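Local coordinates for 4-methyl-5(B-hydroxyethyl)-thiazole monophosphate biosynthesis enzyme (PDB 3OT1), which is of unknown function but, as a DJ-1/PfpI family protein, may act in thiazole monophosphate biosynthesis, at residues V26-T31 and L167-A172; A92-I97 and A115-K120. One frame throughout, in Å; residues are numbered along the deposited sequence. Where two conformers were deposited one is given.

Interaction 1 of 2, residues V26-T31 and L167-A172; sequences VIIVDT and LEFALA
Thr-31 on helix 22-34 packs against Ala-170 and Leu-171 on helix 166-178. Its CB lies 3.7 Å from Ala-170 CB. At CB the side chain splits. OG1 lies beside the backbone N (chi1 -57°), which leaves CG2 anti to that N and pointing across the interface to Leu-171 CD2 at 3.8 Å; CG2 also touches Ala-170 CB. OG1 lies against Ala-170 CB as well, but donates within its own helix to Ile-27 O at 2.8 Å, with a C=O···OG1 angle of 147°. Thr-31 N reaches the same carbonyl from the opposite face of its plane, so Ile-27 O holds two donors and the buried hydroxyl is satisfied without a partner on the other helix. One turn earlier, Ile-27 sets CG2 against the backbone of Leu-167, 3.6 Å from its N. Ile-28 meets Phe-169 at the ring edge: CG1 lies in the ring plane and CD1 is 3.7 Å from CE2. The small Ala-170 lets the backbones close to 5.3 Å between Ile-28 CA and Ala-170 CA, and the segment axes to 8.9 Å at a crossing of -36°. Phe-169 also touches strands 106-110 and 157-160, while Val-26, Ile-27, Val-29 and Asp-30 pack on the other chain of the assembly. This is close, largely apolar helix-helix packing, with no hydrogen bond across, on one face of the central sheet in the DJ-1/PfpI fold.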
loop_
_atom_site.group_PDB
_atom_site.type_symbol
_atom_site.label_atom_id
_atom_site.label_comp_id
_atom_site.label_asym_id
_atom_site.label_seq_id
_atom_site.Cartn_x
_atom_site.Cartn_y
_atom_site.Cartn_z
ATOM N N VAL A 26 -4.750 2.873 0.618
ATOM C CA VAL A 26 -4.797 1.802 1.588
ATOM C C VAL A 26 -3.614 1.897 2.557
ATOM O O VAL A 26 -3.768 1.608 3.737
ATOM C CB VAL A 26 -4.931 0.438 0.889
ATOM C CG1 VAL A 26 -4.830 -0.681 1.898
ATOM C CG2 VAL A 26 -6.249 0.376 0.139
ATOM N N ILE A 27 -2.451 2.329 2.088
ATOM C CA ILE A 27 -1.340 2.587 3.001
ATOM C C ILE A 27 -1.743 3.628 4.040
ATOM O O ILE A 27 -1.474 3.464 5.234
ATOM C CB ILE A 27 -0.063 3.003 2.252
ATOM C CG1 ILE A 27 0.520 1.823 1.464
ATOM C CG2 ILE A 27 0.985 3.614 3.239
ATOM C CD1 ILE A 27 1.586 2.210 0.437
ATOM N N ILE A 28 -2.369 4.709 3.602
ATOM C CA ILE A 28 -2.807 5.746 4.536
ATOM C C ILE A 28 -3.792 5.172 5.539
ATOM O O ILE A 28 -3.617 5.353 6.745
ATOM C CB ILE A 28 -3.415 6.947 3.770
ATOM C CG1 ILE A 28 -2.343 7.668 2.941
ATOM C CG2 ILE A 28 -4.114 7.896 4.734
ATOM C CD1 ILE A 28 -2.876 8.521 1.799
ATOM N N VAL A 29 -4.836 4.520 5.058
ATOM C CA VAL A 29 -5.870 4.045 5.960
ATOM C C VAL A 29 -5.302 3.030 6.962
ATOM O O VAL A 29 -5.509 3.137 8.155
ATOM C CB VAL A 29 -7.048 3.431 5.168
ATOM C CG1 VAL A 29 -8.011 2.746 6.113
ATOM C CG2 VAL A 29 -7.763 4.516 4.337
ATOM N N ASP A 30 -4.604 2.031 6.439
ATOM C CA ASP A 30 -4.076 0.937 7.262
ATOM C C ASP A 30 -3.129 1.499 8.323
ATOM O O ASP A 30 -3.252 1.196 9.512
ATOM C CB ASP A 30 -3.401 -0.077 6.319
ATOM C CG ASP A 30 -2.859 -1.306 6.971
ATOM O OD1 ASP A 30 -2.376 -1.288 8.106
ATOM O OD2 ASP A 30 -2.912 -2.335 6.249
ATOM N N THR A 31 -2.182 2.326 7.913
ATOM C CA THR A 31 -1.204 2.861 8.848
ATOM C C THR A 31 -1.866 3.670 9.947
ATOM O O THR A 31 -1.514 3.551 11.126
ATOM C CB THR A 31 -0.119 3.673 8.105
ATOM O OG1 THR A 31 0.502 2.828 7.127
ATOM C CG2 THR A 31 0.962 4.173 9.041
ATOM N N LEU A 167 4.088 5.372 2.956
ATOM C CA LEU A 167 4.283 4.929 4.322
ATOM C C LEU A 167 4.953 6.028 5.171
ATOM O O LEU A 167 4.531 6.330 6.291
ATOM C CB LEU A 167 5.089 3.653 4.291
ATOM C CG LEU A 167 5.320 2.950 5.601
ATOM C CD1 LEU A 167 4.046 2.843 6.393
ATOM C CD2 LEU A 167 5.938 1.568 5.347
ATOM N N GLU A 168 6.003 6.645 4.623
ATOM C CA GLU A 168 6.678 7.753 5.289
ATOM C C GLU A 168 5.699 8.881 5.588
ATOM O O GLU A 168 5.719 9.457 6.672
ATOM C CB GLU A 168 7.805 8.285 4.398
ATOM C CG GLU A 168 8.958 7.328 4.240
ATOM C CD GLU A 168 9.729 7.600 2.967
ATOM O OE1 GLU A 168 10.504 8.562 2.945
ATOM O OE2 GLU A 168 9.541 6.870 1.974
ATOM N N PHE A 169 4.835 9.186 4.642
ATOM C CA PHE A 169 3.818 10.233 4.767
ATOM C C PHE A 169 2.820 9.902 5.870
ATOM O O PHE A 169 2.506 10.758 6.715
ATOM C CB PHE A 169 3.148 10.349 3.391
ATOM C CG PHE A 169 1.859 11.132 3.322
ATOM C CD1 PHE A 169 1.844 12.515 3.371
ATOM C CD2 PHE A 169 0.672 10.486 3.053
ATOM C CE1 PHE A 169 0.689 13.203 3.167
ATOM C CE2 PHE A 169 -0.499 11.180 2.877
ATOM C CZ PHE A 169 -0.488 12.546 2.943
ATOM N N ALA A 170 2.245 8.696 5.847
ATOM C CA ALA A 170 1.273 8.303 6.855
ATOM C C ALA A 170 1.892 8.303 8.268
ATOM O O ALA A 170 1.246 8.736 9.225
ATOM C CB ALA A 170 0.664 6.964 6.510
ATOM N N LEU A 171 3.122 7.830 8.387
ATOM C CA LEU A 171 3.811 7.843 9.671
ATOM C C LEU A 171 4.081 9.270 10.143
ATOM O O LEU A 171 3.957 9.547 11.341
ATOM C CB LEU A 171 5.087 7.021 9.595
ATOM C CG LEU A 171 4.836 5.509 9.452
ATOM C CD1 LEU A 171 6.104 4.801 8.962
ATOM C CD2 LEU A 171 4.274 4.876 10.721
ATOM N N ALA A 172 4.422 10.173 9.229
ATOM C CA ALA A 172 4.594 11.585 9.587
ATOM C C ALA A 172 3.277 12.182 10.076
ATOM O O ALA A 172 3.266 12.979 11.016
ATOM C CB ALA A 172 5.098 12.368 8.382
#

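Interaction 2 of 2, residues A92-I97 and A115-K120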
loop_
_atom_site.group_PDB
_atom_site.type_symbol
_atom_site.label_atom_id
_atom_site.label_comp_id
_atom_site.label_asym_id
_atom_site.label_seq_id
_atom_site.Cartn_x
_atom_site.Cartn_y
_atom_site.Cartn_z
ATOM N N ALA A 92 -17.790 19.609 -3.256
ATOM C CA ALA A 92 -17.756 19.213 -1.858
ATOM C C ALA A 92 -16.324 19.006 -1.380
ATOM O O ALA A 92 -16.005 19.346 -0.250
ATOM C CB ALA A 92 -18.560 17.944 -1.638
ATOM N N LEU A 93 -15.464 18.412 -2.204
ATOM C CA LEU A 93 -14.089 18.165 -1.789
ATOM C C LEU A 93 -13.376 19.491 -1.560
ATOM O O LEU A 93 -12.672 19.682 -0.566
ATOM C CB LEU A 93 -13.364 17.295 -2.829
ATOM C CG LEU A 93 -11.962 16.724 -2.554
ATOM C CD1 LEU A 93 -10.913 17.808 -2.637
ATOM C CD2 LEU A 93 -11.883 16.002 -1.194
ATOM N N LEU A 94 -13.509 20.396 -2.526
ATOM C CA LEU A 94 -12.855 21.689 -2.400
ATOM C C LEU A 94 -13.342 22.455 -1.165
ATOM O O LEU A 94 -12.543 23.074 -0.468
ATOM C CB LEU A 94 -13.055 22.518 -3.668
ATOM C CG LEU A 94 -12.446 21.915 -4.943
ATOM C CD1 LEU A 94 -12.800 22.811 -6.150
ATOM C CD2 LEU A 94 -10.944 21.723 -4.859
ATOM N N ALA A 95 -14.638 22.385 -0.890
ATOM C CA ALA A 95 -15.192 22.991 0.309
ATOM C C ALA A 95 -14.631 22.364 1.585
ATOM O O ALA A 95 -14.430 23.077 2.568
ATOM C CB ALA A 95 -16.740 22.906 0.277
ATOM N N LEU A 96 -14.414 21.043 1.601
ATOM C CA LEU A 96 -13.850 20.404 2.777
ATOM C C LEU A 96 -12.430 20.875 3.008
ATOM O O LEU A 96 -12.021 21.021 4.140
ATOM C CB LEU A 96 -13.879 18.881 2.648
ATOM C CG LEU A 96 -15.235 18.285 2.942
ATOM C CD1 LEU A 96 -15.286 16.869 2.434
ATOM C CD2 LEU A 96 -15.580 18.304 4.437
ATOM N N ILE A 97 -11.655 21.072 1.942
ATOM C CA ILE A 97 -10.308 21.609 2.136
ATOM C C ILE A 97 -10.391 22.960 2.864
ATOM O O ILE A 97 -9.659 23.202 3.826
ATOM C CB ILE A 97 -9.543 21.748 0.815
ATOM C CG1 ILE A 97 -9.275 20.363 0.194
ATOM C CG2 ILE A 97 -8.255 22.545 1.019
ATOM C CD1 ILE A 97 -8.828 20.448 -1.247
ATOM N N ALA A 115 -0.597 19.133 -6.803
ATOM C CA ALA A 115 -0.509 19.808 -8.109
ATOM C C ALA A 115 -1.883 20.028 -8.739
ATOM O O ALA A 115 -2.247 21.158 -9.093
ATOM C CB ALA A 115 0.389 19.011 -9.037
ATOM N N LEU A 116 -2.646 18.952 -8.910
ATOM C CA LEU A 116 -3.888 19.008 -9.663
ATOM C C LEU A 116 -5.074 19.536 -8.876
ATOM O O LEU A 116 -6.067 19.958 -9.491
ATOM C CB LEU A 116 -4.220 17.652 -10.276
ATOM C CG LEU A 116 -3.192 17.120 -11.270
ATOM C CD1 LEU A 116 -3.683 15.802 -11.875
ATOM C CD2 LEU A 116 -2.873 18.142 -12.359
ATOM N N VAL A 117 -4.973 19.543 -7.539
ATOM C CA VAL A 117 -6.012 20.115 -6.694
ATOM C C VAL A 117 -5.548 21.459 -6.106
ATOM O O VAL A 117 -6.148 22.493 -6.408
ATOM C CB VAL A 117 -6.493 19.155 -5.597
ATOM C CG1 VAL A 117 -7.633 19.830 -4.811
ATOM C CG2 VAL A 117 -6.929 17.822 -6.215
ATOM N N PHE A 118 -4.505 21.464 -5.288
ATOM C CA PHE A 118 -4.179 22.698 -4.570
ATOM C C PHE A 118 -3.707 23.814 -5.512
ATOM O O PHE A 118 -4.224 24.934 -5.471
ATOM C CB PHE A 118 -3.114 22.491 -3.496
ATOM C CG PHE A 118 -3.446 21.471 -2.427
ATOM C CD1 PHE A 118 -4.748 21.060 -2.141
ATOM C CD2 PHE A 118 -2.400 20.941 -1.672
ATOM C CE1 PHE A 118 -4.972 20.124 -1.140
ATOM C CE2 PHE A 118 -2.642 20.040 -0.681
ATOM C CZ PHE A 118 -3.907 19.629 -0.411
ATOM N N ALA A 119 -2.723 23.506 -6.352
ATOM C CA ALA A 119 -2.163 24.512 -7.238
ATOM C C ALA A 119 -3.236 24.985 -8.225
ATOM O O ALA A 119 -3.361 26.190 -8.443
ATOM C CB ALA A 119 -0.917 24.008 -7.911
ATOM N N LYS A 120 -4.075 24.085 -8.746
ATOM C CA LYS A 120 -5.103 24.447 -9.736
ATOM C C LYS A 120 -6.334 25.176 -9.184
ATOM O O LYS A 120 -6.963 25.952 -9.895
ATOM C CB LYS A 120 -5.551 23.200 -10.527
ATOM C CG LYS A 120 -4.485 22.619 -11.437
ATOM C CD LYS A 120 -3.985 23.639 -12.439
#
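The Phe-118 ring is met at its edge by Ile-97, whose CD1 lies in the ring plane, 3.9 Å from CE1; nothing from 92-97 covers either ring face. Beyond the two segments, the ring packs edge-to-face with Phe-124 and touches Leu-77, Val-107 and Ala-109 of the central sheet. The other half of the contact gathers on one methyl, Val-117 CG1. Being anti to the backbone N (chi1 -177°), it extends toward helix 91-102, where Ile-97 CD1 sits at 3.8 Å. Leu-94 CD2 reaches the same methyl, also at 3.8 Å, whereas Leu-93 CD1 stays more distant at 4.4 Å. Ile-97 CD1 thus touches both the valine methyl and the phenyl edge, which belong to consecutive residues. The segment axes come no nearer than 11.7 Å and cross at -57°, so only side-chain ends meet. Helix 113-119 widens into a pi-type turn here, its Lys-120 N to Ala-115 O bond being weak at 3.5 Å. Phe-87 of helix 81-88 touches both Leu-93 and Val-117 and joins the cluster. With methyls and an aromatic edge alone, and no hydrogen bond across, the segments are held together by dispersion and by the burial of apolar surface, without directional bonds.

From the N terminus, the chain passes through strand 11-16 into helix 22-34, the first half of interaction 1, whose partner helix 166-178 arrives only after the rest of the sheet has been laid down. Interaction 2 opens and closes within that long excursion: helix 91-102 leads through strand 106-110 to helix 113-119, a short loop enclosed entirely by the longer one. The contacts do not touch; the centres of interactions 1 and 2 are about 21 Å apart. They lie on opposite sides of the chain's centre. Strand 106-110 lies between them, and its successive residues face Phe-169 and Phe-118 in turn. The two helix pairs therefore cover opposite faces of the sheet, giving a three-layered alpha/beta/alpha sandwich.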